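Local coordinates for protein 6-aminohexanoate-dimer hydrolase (Bacillus anthracis, PDB 4GB7) that probably hydrolyses the amide bond of the 6-aminohexanoate dimer, a nylon by-product, as a serine hydrolase of the beta-lactamase-like fold, at residues F313-L318 / K386-H391. Residues are numbered along the deposited sequence; the frame is centred on the assembly and turned at random.
With NO3 (nitrate ion), chain C.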
loop_
_atom_site.group_PDB
_atom_site.type_symbol
_atom_site.label_atom_id
_atom_site.label_comp_id
_atom_site.label_asym_id
_atom_site.label_seq_id
_atom_site.Cartn_x
_atom_site.Cartn_y
_atom_site.Cartn_z
ATOM N N PHE A 313 0.586 9.284 -8.505
ATOM C CA PHE A 313 0.811 9.555 -7.071
ATOM C C PHE A 313 2.323 9.416 -6.712
ATOM O O PHE A 313 2.890 10.185 -5.994
ATOM C CB PHE A 313 0.014 8.585 -6.227
ATOM C CG PHE A 313 0.225 8.759 -4.750
ATOM C CD1 PHE A 313 -0.286 9.867 -4.123
ATOM C CD2 PHE A 313 0.917 7.819 -3.980
ATOM C CE1 PHE A 313 -0.126 10.030 -2.768
ATOM C CE2 PHE A 313 1.079 7.989 -2.609
ATOM C CZ PHE A 313 0.559 9.085 -2.012
ATOM N N GLY A 314 2.973 8.417 -7.300
ATOM C CA GLY A 314 4.405 8.254 -7.153
ATOM C C GLY A 314 5.192 9.478 -7.589
ATOM O O GLY A 314 6.133 9.916 -6.910
ATOM N N GLN A 315 4.812 10.001 -8.754
ATOM C CA GLN A 315 5.457 11.189 -9.326
ATOM C C GLN A 315 5.211 12.376 -8.377
ATOM O O GLN A 315 6.114 13.174 -8.184
ATOM C CB GLN A 315 4.930 11.504 -10.711
ATOM C CG GLN A 315 5.598 12.694 -11.357
ATOM C CD GLN A 315 7.043 12.445 -11.647
ATOM O OE1 GLN A 315 7.438 11.312 -11.984
ATOM N NE2 GLN A 315 7.832 13.503 -11.622
ATOM N N LEU A 316 4.028 12.462 -7.783
ATOM C CA LEU A 316 3.741 13.524 -6.828
ATOM C C LEU A 316 4.736 13.492 -5.680
ATOM O O LEU A 316 5.256 14.543 -5.272
ATOM C CB LEU A 316 2.331 13.388 -6.276
ATOM C CG LEU A 316 1.890 14.435 -5.257
ATOM C CD1 LEU A 316 1.865 15.815 -5.887
ATOM C CD2 LEU A 316 0.546 14.052 -4.653
ATOM N N LEU A 317 5.044 12.296 -5.195
ATOM C CA LEU A 317 5.962 12.134 -4.083
ATOM C C LEU A 317 7.397 12.357 -4.538
ATOM O O LEU A 317 8.204 12.953 -3.839
ATOM C CB LEU A 317 5.764 10.775 -3.433
ATOM C CG LEU A 317 4.590 10.771 -2.452
ATOM C CD1 LEU A 317 4.047 9.372 -2.275
ATOM C CD2 LEU A 317 4.988 11.420 -1.117
ATOM N N LEU A 318 7.710 11.902 -5.743
ATOM C CA LEU A 318 9.000 12.208 -6.310
ATOM C C LEU A 318 9.234 13.723 -6.353
ATOM O O LEU A 318 10.344 14.196 -6.091
ATOM C CB LEU A 318 9.140 11.533 -7.672
ATOM C CG LEU A 318 10.484 11.641 -8.324
ATOM C CD1 LEU A 318 11.602 10.959 -7.476
ATOM C CD2 LEU A 318 10.383 11.051 -9.744
ATOM N N LYS A 386 15.239 9.611 -10.460
ATOM C CA LYS A 386 13.974 10.250 -10.771
ATOM C C LYS A 386 13.022 9.247 -11.451
ATOM O O LYS A 386 12.512 9.504 -12.526
ATOM C CB LYS A 386 14.254 11.507 -11.621
ATOM C CG LYS A 386 15.077 12.553 -10.867
ATOM C CD LYS A 386 16.094 13.269 -11.756
ATOM C CE LYS A 386 17.290 12.394 -12.171
ATOM N NZ LYS A 386 17.419 12.237 -13.661
HETATM N N MSE A 387 12.843 8.078 -10.825
HETATM C CA MSE A 387 12.070 6.987 -11.380
HETATM C C MSE A 387 11.005 6.530 -10.409
HETATM O O MSE A 387 11.206 6.522 -9.182
HETATM C CB MSE A 387 12.994 5.823 -11.744
HETATM C CG MSE A 387 12.307 4.714 -12.412
HETATM SE SE MSE A 387 13.444 3.138 -12.676
HETATM C CE MSE A 387 13.539 2.811 -10.729
ATOM N N VAL A 388 9.832 6.262 -10.958
ATOM C CA VAL A 388 8.719 5.633 -10.229
ATOM C C VAL A 388 8.434 4.280 -10.886
ATOM O O VAL A 388 8.298 4.197 -12.118
ATOM C CB VAL A 388 7.463 6.496 -10.286
ATOM C CG1 VAL A 388 6.249 5.810 -9.624
ATOM C CG2 VAL A 388 7.731 7.860 -9.677
ATOM N N ILE A 389 8.264 3.242 -10.061
ATOM C CA ILE A 389 7.775 1.956 -10.537
ATOM C C ILE A 389 6.523 1.579 -9.755
ATOM O O ILE A 389 6.490 1.671 -8.525
ATOM C CB ILE A 389 8.830 0.868 -10.465
ATOM C CG1 ILE A 389 10.001 1.203 -11.441
ATOM C CG2 ILE A 389 8.264 -0.530 -10.679
ATOM C CD1 ILE A 389 11.074 0.136 -11.482
ATOM N N VAL A 390 5.507 1.212 -10.493
ATOM C CA VAL A 390 4.273 0.606 -9.976
ATOM C C VAL A 390 4.236 -0.819 -10.416
ATOM O O VAL A 390 4.354 -1.106 -11.602
ATOM C CB VAL A 390 3.001 1.339 -10.433
ATOM C CG1 VAL A 390 1.751 0.641 -9.890
ATOM C CG2 VAL A 390 3.013 2.795 -9.922
ATOM N N HIS A 391 4.034 -1.720 -9.462
ATOM C CA HIS A 391 4.068 -3.159 -9.754
ATOM C C HIS A 391 2.881 -3.772 -9.084
ATOM O O HIS A 391 2.792 -3.712 -7.824
ATOM C CB HIS A 391 5.394 -3.740 -9.221
ATOM C CG HIS A 391 5.781 -5.064 -9.805
ATOM N ND1 HIS A 391 7.061 -5.442 -9.880
ATOM C CD2 HIS A 391 5.036 -6.089 -10.289
ATOM C CE1 HIS A 391 7.138 -6.657 -10.465
ATOM N NE2 HIS A 391 5.894 -7.063 -10.712
HETATM N N NO3 C . 11.113 14.424 -11.870
HETATM O O1 NO3 C . 10.657 13.686 -12.707
HETATM O O2 NO3 C . 10.266 14.947 -10.894
HETATM O O3 NO3 C . 12.475 14.767 -11.905
HETATM O O HOH W 1 9.613 10.027 -12.955
#
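Val388 packs its two methyls onto the backbone of helix 307-318 at Gly314, where a helix of the beta-lactamase-like fold lies against the central antiparallel sheet. The axes of helix 313-318 and strand 387-391 approach to 8.3 Å and run roughly antiparallel, at 151°. Gly314 has no side chain, and this lets the strand come close: Gly314 CA lies 5.9 Å from Val388 CA, and a CB there would run into Val388 CG1. Val388 CG1 lies over Gly314 CA at 3.9 Å, while CG2 sits 3.7 Å from both Gly314 C and Gln315 N. Leu318, its CG anti to the backbone N (chi1 -174°), extends this apolar packing, with CD2 4.1 Å from Val388 CG2. The same methyl reaches across to Lys386, the first residue of a G1 beta bulge facing Asp382, and lies 3.6 Å from Lys386 C. The opposite face of the sheet is covered by helix 402-417, onto which Met387 points.

Beside Leu318 the packing gives way to a polar, partly exposed margin. Here the bent chain of Gln315 brings OE1 toward the strand side, while NE2 hydrogen-bonds to Asn319 OD1 and donates to O1 of a nitrate ion, probably from the crystallisation liquor, at 165°. A water joins the two segments, donating to Gln315 OE1 at 2.7 Å and to the carbonyl Lys386 O at 3.0 Å.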